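Local coordinates for chorismate mutase (Burkholderia thailandensis, PDB 6CNZ), which catalyses the rearrangement of chorismate to prephenate, probably on the route to phenylalanine and tyrosine, at residues Pro44-Pro49 / Ala82-Gln87; Gln26-Ala31 / Lys160-Thr165; Trp37-Arg42 / Ala89-Trp94. One frame throughout, in Å; residues are numbered along the deposited sequence.

Interaction 1 of 3, residues Pro44-Pro49 / Ala82-Gln87; sequences PISDPP and ASKQLQ
Ile45 lies in the loop that leads into helix 48-64, and its CA comes within 6.3 Å of the CA of Lys84 on helix 69-96. The Ile45 side chain carries most of the contact. Its CG2, anti to the backbone N, rests on the Lys84 chain, with CG2 to Lys84 CG at 3.6 Å. The other branch runs past Gln87 in the opposite sense and brings Ile45 CD1 to 3.7 Å from the Gln87 carbonyl carbon C. Lys84 bends at its third torsion (chi3 74°). Its end then lies beside Ser46, with NZ 3.9 Å from Ser46 CB, and a weak, long ion pair links the ammonium to Glu51. The Gln87 amide is held at both ends. NE2 donates to Ser83 OG at 2.7 Å, with the hydroxyl oxygen close to the amide plane, and OE1 takes a weak hydrogen bond from Lys38 NZ. Lys38 NZ also binds Ile45 O, so one ammonium joins the loop to the helix. Asp47 is the N-cap of helix 48-64. The arrangement is an interhelical loop packed by one aliphatic residue against a long helix, in an all-helical chorismate mutase of type II.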
loop_
_atom_site.group_PDB
_atom_site.type_symbol
_atom_site.label_atom_id
_atom_site.label_comp_id
_atom_site.label_asym_id
_atom_site.label_seq_id
_atom_site.Cartn_x
_atom_site.Cartn_y
_atom_site.Cartn_z
ATOM N N PRO A 44 -9.050 23.322 4.730
ATOM C CA PRO A 44 -8.564 22.919 6.061
ATOM C C PRO A 44 -8.326 21.419 6.172
ATOM O O PRO A 44 -9.060 20.596 5.615
ATOM C CB PRO A 44 -9.686 23.367 7.004
ATOM C CG PRO A 44 -10.916 23.474 6.106
ATOM C CD PRO A 44 -10.383 23.948 4.785
ATOM N N ILE A 45 -7.285 21.070 6.934
ATOM C CA ILE A 45 -6.988 19.665 7.190
ATOM C C ILE A 45 -8.168 18.990 7.871
ATOM O O ILE A 45 -8.547 17.863 7.526
ATOM C CB ILE A 45 -5.691 19.549 8.014
ATOM C CG1 ILE A 45 -4.498 19.871 7.109
ATOM C CG2 ILE A 45 -5.547 18.158 8.644
ATOM C CD1 ILE A 45 -3.194 20.025 7.838
ATOM N N SER A 46 -8.799 19.687 8.809
ATOM C CA SER A 46 -9.938 19.138 9.519
ATOM C C SER A 46 -11.205 19.363 8.705
ATOM O O SER A 46 -11.463 20.476 8.233
ATOM C CB SER A 46 -10.047 19.780 10.904
ATOM O OG SER A 46 -11.358 19.692 11.424
ATOM N N ASP A 47 -12.006 18.310 8.562
ATOM C CA ASP A 47 -13.254 18.359 7.800
ATOM C C ASP A 47 -14.338 17.631 8.584
ATOM O O ASP A 47 -14.705 16.497 8.258
ATOM C CB ASP A 47 -13.054 17.751 6.410
ATOM C CG ASP A 47 -14.242 17.965 5.495
ATOM O OD1 ASP A 47 -15.325 18.382 5.979
ATOM O OD2 ASP A 47 -14.074 17.718 4.280
ATOM N N PRO A 48 -14.903 18.282 9.607
ATOM C CA PRO A 48 -15.833 17.602 10.546
ATOM C C PRO A 48 -16.962 16.858 9.849
ATOM O O PRO A 48 -17.223 15.694 10.186
ATOM C CB PRO A 48 -16.377 18.755 11.410
ATOM C CG PRO A 48 -15.338 19.817 11.332
ATOM C CD PRO A 48 -14.674 19.693 9.977
ATOM N N PRO A 49 -17.682 17.469 8.897
ATOM C CA PRO A 49 -18.795 16.724 8.286
ATOM C C PRO A 49 -18.347 15.520 7.468
ATOM O O PRO A 49 -19.050 14.499 7.461
ATOM C CB PRO A 49 -19.505 17.781 7.423
ATOM C CG PRO A 49 -18.470 18.758 7.104
ATOM C CD PRO A 49 -17.562 18.816 8.300
ATOM N N ALA A 82 -4.489 10.011 12.765
ATOM C CA ALA A 82 -3.172 9.755 12.186
ATOM C C ALA A 82 -2.991 10.506 10.874
ATOM O O ALA A 82 -1.922 11.080 10.612
ATOM C CB ALA A 82 -2.987 8.252 11.961
ATOM N N SER A 83 -4.029 10.509 10.037
ATOM C CA SER A 83 -3.975 11.261 8.786
ATOM C C SER A 83 -3.752 12.747 9.059
ATOM O O SER A 83 -2.847 13.371 8.490
ATOM C CB SER A 83 -5.270 11.031 7.996
ATOM O OG SER A 83 -5.277 11.764 6.787
ATOM N N LYS A 84 -4.540 13.321 9.968
ATOM C CA LYS A 84 -4.427 14.756 10.229
ATOM C C LYS A 84 -3.077 15.104 10.849
ATOM O O LYS A 84 -2.493 16.145 10.537
ATOM C CB LYS A 84 -5.579 15.213 11.136
ATOM C CG LYS A 84 -6.906 15.300 10.406
ATOM C CD LYS A 84 -8.100 15.257 11.354
ATOM C CE LYS A 84 -8.284 16.545 12.125
ATOM N NZ LYS A 84 -9.570 16.513 12.902
ATOM N N GLN A 85 -2.583 14.253 11.749
ATOM C CA GLN A 85 -1.247 14.432 12.297
ATOM C C GLN A 85 -0.205 14.522 11.183
ATOM O O GLN A 85 0.618 15.444 11.151
ATOM C CB GLN A 85 -0.949 13.262 13.241
ATOM C CG GLN A 85 0.311 13.349 14.058
ATOM C CD GLN A 85 0.542 12.048 14.806
ATOM O OE1 GLN A 85 -0.412 11.393 15.226
ATOM N NE2 GLN A 85 1.795 11.636 14.918
ATOM N N LEU A 86 -0.201 13.546 10.282
ATOM C CA LEU A 86 0.746 13.568 9.173
ATOM C C LEU A 86 0.560 14.820 8.312
ATOM O O LEU A 86 1.537 15.490 7.953
ATOM C CB LEU A 86 0.589 12.295 8.322
ATOM C CG LEU A 86 1.588 12.096 7.170
ATOM C CD1 LEU A 86 3.003 12.465 7.606
ATOM C CD2 LEU A 86 1.574 10.653 6.670
ATOM N N GLN A 87 -0.689 15.151 7.965
ATOM C CA GLN A 87 -0.932 16.321 7.110
ATOM C C GLN A 87 -0.432 17.601 7.769
ATOM O O GLN A 87 0.150 18.467 7.105
ATOM C CB GLN A 87 -2.424 16.460 6.773
ATOM C CG GLN A 87 -3.038 15.317 5.934
ATOM C CD GLN A 87 -4.558 15.474 5.780
ATOM O OE1 GLN A 87 -5.040 16.536 5.398
ATOM N NE2 GLN A 87 -5.311 14.425 6.116
#

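Interaction 2 of 3, residues Gln26-Ala31 / Lys160-Thr165; sequences QRLALA and KDALGT. With NO3 (nitrate ion), chain I.
Leu28 and Leu163 mark the closest backbone approach, with CA atoms 7.1 Å apart. Leu28 belongs to helix 15-29 and Leu163 to helix 157-166. Around Leu28 the backbone is bonded in i to i+3 steps, from Leu30 N to Arg27 O and from Ala31 N to Leu28 O, as the chain passes from helix 15-29 to helix 31-41.

Leu28 supplies one whole side of the contact. With CG anti to the backbone N (chi1 -171°), the isobutyl group reaches out to helix 157-166. Its CD2 does most of the touching. That methyl lies against the peptide link between Ala162 and Leu163, with CD2 3.3 Å from Leu163 N and 3.7 Å from Ala162 C. It also meets both beta carbons, Ala162 CB at 3.8 Å and Leu163 CB at 3.9 Å. Leu28 CD1 lies a little farther out, 4.1 Å from Ala162 CB. Ala162 has only a methyl group here, consistent with the close approach of Leu28 to the backbone. Leu86 of helix 69-96 and Gln159 also touch Leu28, and Trp149 touches Leu163.

Arg27, the preceding residue, points along a different direction and holds a nitrate ion. Its extended chain presents the guanidinium edge. NH1 donates to nitrate O1 at 3.1 Å and NH2 to nitrate O2 at 3.0 Å, and the nitrate nitrogen lies in the guanidinium plane. Leu115, Leu118 and Leu122 of helix 107-129 pack on the arginine.

The helix-to-helix contact is thus apolar and buried, depending on shape and not on directed bonds. The paired bonds of Arg27 resemble those made to a carboxylate, consistent with a pocket for the anionic substrate, although the nitrate probably came from the crystallisation liquor.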
loop_
_atom_site.group_PDB
_atom_site.type_symbol
_atom_site.label_atom_id
_atom_site.label_comp_id
_atom_site.label_asym_id
_atom_site.label_seq_id
_atom_site.Cartn_x
_atom_site.Cartn_y
_atom_site.Cartn_z
ATOM N N GLN A 26 -0.740 1.765 4.232
ATOM C CA GLN A 26 -1.161 2.135 2.889
ATOM C C GLN A 26 -2.146 3.300 2.929
ATOM O O GLN A 26 -2.024 4.255 2.152
ATOM C CB GLN A 26 -1.762 0.905 2.195
ATOM C CG GLN A 26 -2.074 1.074 0.724
ATOM C CD GLN A 26 -2.499 -0.237 0.031
ATOM O OE1 GLN A 26 -2.200 -1.337 0.495
ATOM N NE2 GLN A 26 -3.195 -0.106 -1.086
ATOM N N ARG A 27 -3.103 3.262 3.850
ATOM C CA ARG A 27 -4.048 4.375 3.958
ATOM C C ARG A 27 -3.347 5.648 4.406
ATOM O O ARG A 27 -3.598 6.735 3.864
ATOM C CB ARG A 27 -5.175 4.024 4.928
ATOM C CG ARG A 27 -6.361 4.970 4.855
ATOM C CD ARG A 27 -7.273 4.799 6.064
ATOM N NE ARG A 27 -8.551 5.456 5.850
ATOM C CZ ARG A 27 -8.772 6.741 6.086
ATOM N NH1 ARG A 27 -7.799 7.506 6.571
ATOM N NH2 ARG A 27 -9.970 7.255 5.836
ATOM N N LEU A 28 -2.434 5.527 5.371
ATOM C CA LEU A 28 -1.716 6.691 5.879
ATOM C C LEU A 28 -0.856 7.341 4.803
ATOM O O LEU A 28 -0.663 8.556 4.821
ATOM C CB LEU A 28 -0.850 6.278 7.074
ATOM C CG LEU A 28 -0.169 7.369 7.881
ATOM C CD1 LEU A 28 -1.194 8.449 8.303
ATOM C CD2 LEU A 28 0.568 6.766 9.107
ATOM N N ALA A 29 -0.323 6.556 3.864
ATOM C CA ALA A 29 0.518 7.135 2.834
ATOM C C ALA A 29 -0.265 8.047 1.892
ATOM O O ALA A 29 0.334 8.916 1.251
ATOM C CB ALA A 29 1.211 6.031 2.028
ATOM N N LEU A 30 -1.575 7.854 1.778
ATOM C CA LEU A 30 -2.393 8.740 0.962
ATOM C C LEU A 30 -2.629 10.092 1.637
ATOM O O LEU A 30 -3.231 10.975 1.022
ATOM C CB LEU A 30 -3.721 8.053 0.632
ATOM C CG LEU A 30 -3.656 6.814 -0.269
ATOM C CD1 LEU A 30 -4.940 5.995 -0.170
ATOM C CD2 LEU A 30 -3.421 7.226 -1.716
ATOM N N ALA A 31 -2.152 10.282 2.873
ATOM C CA ALA A 31 -2.272 11.592 3.509
ATOM C C ALA A 31 -1.361 12.624 2.852
ATOM O O ALA A 31 -1.676 13.820 2.862
ATOM C CB ALA A 31 -1.984 11.487 5.018
ATOM N N LYS A 160 5.935 7.601 10.379
ATOM C CA LYS A 160 6.111 6.488 11.299
ATOM C C LYS A 160 5.460 6.769 12.649
ATOM O O LYS A 160 4.856 5.872 13.245
ATOM C CB LYS A 160 7.599 6.186 11.461
ATOM C CG LYS A 160 8.218 5.545 10.224
ATOM C CD LYS A 160 9.602 4.999 10.561
ATOM C CE LYS A 160 10.469 6.091 11.136
ATOM N NZ LYS A 160 11.881 5.666 11.214
ATOM N N ASP A 161 5.579 8.005 13.154
ATOM C CA ASP A 161 4.874 8.365 14.388
ATOM C C ASP A 161 3.363 8.259 14.210
ATOM O O ASP A 161 2.655 7.708 15.069
ATOM C CB ASP A 161 5.256 9.779 14.825
ATOM C CG ASP A 161 6.639 9.842 15.468
ATOM O OD1 ASP A 161 7.268 8.775 15.645
ATOM O OD2 ASP A 161 7.094 10.960 15.798
ATOM N N ALA A 162 2.851 8.756 13.080
ATOM C CA ALA A 162 1.414 8.709 12.849
ATOM C C ALA A 162 0.919 7.274 12.720
ATOM O O ALA A 162 -0.228 6.991 13.081
ATOM C CB ALA A 162 1.052 9.532 11.605
ATOM N N LEU A 163 1.750 6.355 12.207
ATOM C CA LEU A 163 1.309 4.963 12.118
ATOM C C LEU A 163 1.076 4.382 13.505
ATOM O O LEU A 163 0.145 3.590 13.697
ATOM C CB LEU A 163 2.327 4.116 11.349
ATOM C CG LEU A 163 2.103 2.605 11.165
ATOM C CD1 LEU A 163 0.867 2.308 10.346
ATOM C CD2 LEU A 163 3.317 1.966 10.505
ATOM N N GLY A 164 1.880 4.800 14.488
ATOM C CA GLY A 164 1.620 4.396 15.868
ATOM C C GLY A 164 0.272 4.897 16.361
ATOM O O GLY A 164 -0.505 4.143 16.948
ATOM N N THR A 165 -0.030 6.178 16.105
ATOM C CA THR A 165 -1.363 6.707 16.401
ATOM C C THR A 165 -2.448 5.836 15.778
ATOM O O THR A 165 -3.425 5.471 16.441
ATOM C CB THR A 165 -1.484 8.149 15.895
ATOM O OG1 THR A 165 -0.506 8.966 16.540
ATOM C CG2 THR A 165 -2.872 8.725 16.180
HETATM N N NO3 I . -10.042 10.771 6.584
HETATM O O1 NO3 I . -8.956 10.335 7.079
HETATM O O2 NO3 I . -10.582 10.177 5.600
HETATM O O3 NO3 I . -10.595 11.806 7.067
#

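Interaction 3 of 3, residues Trp37-Arg42 / Ala89-Trp94; sequences WKWINR and ALFATW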
loop_
_atom_site.group_PDB
_atom_site.type_symbol
_atom_site.label_atom_id
_atom_site.label_comp_id
_atom_site.label_asym_id
_atom_site.label_seq_id
_atom_site.Cartn_x
_atom_site.Cartn_y
_atom_site.Cartn_z
ATOM N N TRP A 37 -2.884 18.349 -2.027
ATOM C CA TRP A 37 -4.063 18.987 -2.618
ATOM C C TRP A 37 -4.593 20.127 -1.743
ATOM O O TRP A 37 -4.921 21.211 -2.249
ATOM C CB TRP A 37 -5.150 17.940 -2.853
ATOM C CG TRP A 37 -6.307 18.467 -3.611
ATOM C CD1 TRP A 37 -6.459 18.481 -4.977
ATOM C CD2 TRP A 37 -7.489 19.076 -3.067
ATOM N NE1 TRP A 37 -7.668 19.045 -5.305
ATOM C CE2 TRP A 37 -8.316 19.423 -4.157
ATOM C CE3 TRP A 37 -7.925 19.362 -1.770
ATOM C CZ2 TRP A 37 -9.560 20.047 -3.987
ATOM C CZ3 TRP A 37 -9.174 19.981 -1.600
ATOM C CH2 TRP A 37 -9.970 20.315 -2.703
ATOM N N LYS A 38 -4.667 19.909 -0.426
ATOM C CA LYS A 38 -5.167 20.953 0.483
ATOM C C LYS A 38 -4.222 22.147 0.568
ATOM O O LYS A 38 -4.679 23.286 0.726
ATOM C CB LYS A 38 -5.403 20.354 1.869
ATOM C CG LYS A 38 -6.589 19.377 1.901
ATOM C CD LYS A 38 -6.823 18.826 3.305
ATOM C CE LYS A 38 -8.212 18.190 3.457
ATOM N NZ LYS A 38 -8.216 17.164 4.554
ATOM N N TRP A 39 -2.909 21.907 0.442
ATOM C CA TRP A 39 -1.925 22.988 0.444
ATOM C C TRP A 39 -2.118 23.920 -0.747
ATOM O O TRP A 39 -1.985 25.150 -0.623
ATOM C CB TRP A 39 -0.514 22.391 0.423
ATOM C CG TRP A 39 0.606 23.412 0.370
ATOM C CD1 TRP A 39 1.257 23.860 -0.741
ATOM C CD2 TRP A 39 1.182 24.111 1.485
ATOM N NE1 TRP A 39 2.224 24.773 -0.386
ATOM C CE2 TRP A 39 2.193 24.949 0.974
ATOM C CE3 TRP A 39 0.964 24.077 2.873
ATOM C CZ2 TRP A 39 2.976 25.771 1.796
ATOM C CZ3 TRP A 39 1.748 24.898 3.701
ATOM C CH2 TRP A 39 2.743 25.727 3.155
ATOM N N ILE A 40 -2.416 23.353 -1.915
ATOM C CA ILE A 40 -2.659 24.187 -3.094
ATOM C C ILE A 40 -4.011 24.888 -2.984
ATOM O O ILE A 40 -4.137 26.085 -3.273
ATOM C CB ILE A 40 -2.552 23.336 -4.370
ATOM C CG1 ILE A 40 -1.109 22.870 -4.549
ATOM C CG2 ILE A 40 -3.069 24.124 -5.633
ATOM C CD1 ILE A 40 -0.904 21.986 -5.770
ATOM N N ASN A 41 -5.028 24.172 -2.531
ATOM C CA ASN A 41 -6.383 24.687 -2.537
ATOM C C ASN A 41 -6.758 25.395 -1.246
ATOM O O ASN A 41 -7.861 25.941 -1.164
ATOM C CB ASN A 41 -7.360 23.550 -2.820
ATOM C CG ASN A 41 -7.222 23.019 -4.229
ATOM O OD1 ASN A 41 -7.863 23.525 -5.152
ATOM N ND2 ASN A 41 -6.366 21.993 -4.412
ATOM N N ARG A 42 -5.864 25.408 -0.257
ATOM C CA ARG A 42 -6.099 26.100 1.015
ATOM C C ARG A 42 -7.366 25.590 1.695
ATOM O O ARG A 42 -8.135 26.362 2.272
ATOM C CB ARG A 42 -6.166 27.620 0.825
ATOM C CG ARG A 42 -4.817 28.319 0.767
ATOM C CD ARG A 42 -4.047 28.003 -0.534
ATOM N NE ARG A 42 -2.969 28.962 -0.739
ATOM C CZ ARG A 42 -2.275 29.106 -1.860
ATOM N NH1 ARG A 42 -2.536 28.342 -2.922
ATOM N NH2 ARG A 42 -1.325 30.027 -1.909
ATOM N N ALA A 89 1.994 17.807 9.949
ATOM C CA ALA A 89 3.452 17.755 9.880
ATOM C C ALA A 89 3.962 18.165 8.495
ATOM O O ALA A 89 4.959 18.890 8.383
ATOM C CB ALA A 89 3.937 16.345 10.253
ATOM N N LEU A 90 3.274 17.732 7.425
ATOM C CA LEU A 90 3.666 18.141 6.076
ATOM C C LEU A 90 3.481 19.647 5.882
ATOM O O LEU A 90 4.371 20.324 5.356
ATOM C CB LEU A 90 2.870 17.349 5.024
ATOM C CG LEU A 90 3.165 15.841 4.960
ATOM C CD1 LEU A 90 2.073 15.045 4.201
ATOM C CD2 LEU A 90 4.518 15.587 4.341
ATOM N N PHE A 91 2.337 20.197 6.326
ATOM C CA PHE A 91 2.132 21.645 6.281
ATOM C C PHE A 91 3.254 22.386 6.994
ATOM O O PHE A 91 3.768 23.390 6.484
ATOM C CB PHE A 91 0.786 22.032 6.906
ATOM C CG PHE A 91 -0.391 21.991 5.936
ATOM C CD1 PHE A 91 -0.427 21.084 4.879
ATOM C CD2 PHE A 91 -1.459 22.873 6.091
ATOM C CE1 PHE A 91 -1.516 21.049 4.007
ATOM C CE2 PHE A 91 -2.553 22.842 5.229
ATOM C CZ PHE A 91 -2.578 21.936 4.180
ATOM N N ALA A 92 3.622 21.926 8.200
ATOM C CA ALA A 92 4.705 22.576 8.942
ATOM C C ALA A 92 6.010 22.548 8.139
ATOM O O ALA A 92 6.743 23.541 8.094
ATOM C CB ALA A 92 4.884 21.894 10.314
ATOM N N THR A 93 6.289 21.430 7.471
ATOM C CA THR A 93 7.481 21.314 6.632
ATOM C C THR A 93 7.405 22.252 5.435
ATOM O O THR A 93 8.370 22.954 5.115
ATOM C CB THR A 93 7.630 19.863 6.161
ATOM O OG1 THR A 93 7.771 19.009 7.298
ATOM C CG2 THR A 93 8.838 19.684 5.230
ATOM N N TRP A 94 6.260 22.271 4.755
ATOM C CA TRP A 94 6.110 23.119 3.578
ATOM C C TRP A 94 6.141 24.605 3.930
ATOM O O TRP A 94 6.674 25.403 3.152
ATOM C CB TRP A 94 4.826 22.725 2.839
ATOM C CG TRP A 94 4.933 21.317 2.316
ATOM C CD1 TRP A 94 6.100 20.635 2.048
ATOM C CD2 TRP A 94 3.863 20.400 2.050
ATOM N NE1 TRP A 94 5.820 19.358 1.630
ATOM C CE2 TRP A 94 4.459 19.185 1.606
ATOM C CE3 TRP A 94 2.459 20.484 2.134
ATOM C CZ2 TRP A 94 3.701 18.061 1.238
ATOM C CZ3 TRP A 94 1.701 19.362 1.769
ATOM C CH2 TRP A 94 2.331 18.165 1.324
#
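Trp39 packs against both Phe91 and Trp94 of helix 69-96, and the three form an aromatic cluster. The CB of Trp39 already points toward helix 69-96, and CG anti to the backbone N (chi1 178°) carries the indole on over it. It meets Phe91 edge to face. Trp39 CE3 sits over the centre of the phenyl ring, 3.8 Å above its plane. The planes of the two rings are 76° apart, close to a T-shape. The far end of the phenyl ring reaches the other helix, with Phe91 CZ 3.8 Å from the backbone N of Trp39 and 4.0 Å from the side-chain carbon CB of Lys38.

Trp94 uses two parts of its side chain. Its CB lies over the six-membered ring of Trp39, 3.6 Å from the centroid and nearly on the ring normal, a CH-pi contact. Its ring then turns an edge toward the five-membered ring of Trp39, with Trp94 CE3 3.9 Å from Trp39 CG. The Lys38 chain leads away from the cluster, toward Ile45.

The axes of helix segments 37-41 and 89-94 come within 11.1 Å and are inclined at 52°. Helix 31-41 also supplies Glu32 and Ala35, which touch Leu90 and Trp94. Ile45 packs on Phe91 from the loop before helix 48-64, and Pro100 meets Trp94 from the loop after helix 69-96.

In the fold
Helix 69-96 unites the set. It supplies one side of interactions 1 and 3, whose centres are 11 Å apart, and also touches both segments of interaction 2. Lys38 NZ lies 3.1 Å from Ile45 O, and Ile45 CD1 lies 3.8 Å from Phe91 CD2, so interaction 1 runs directly into the aromatic cluster of interaction 3. Toward interaction 2, whose centre is 12 Å from that of interaction 1, Gln85 OE1 meets Thr165 OG1 at 2.8 Å. The nitrate held by Arg27 has O1 4.0 Å from Ser83 OG. The side chain of Lys38 is about 4 Å, at nearest atoms, from a different bound nitrate, consistent with an anion-binding region near these helices.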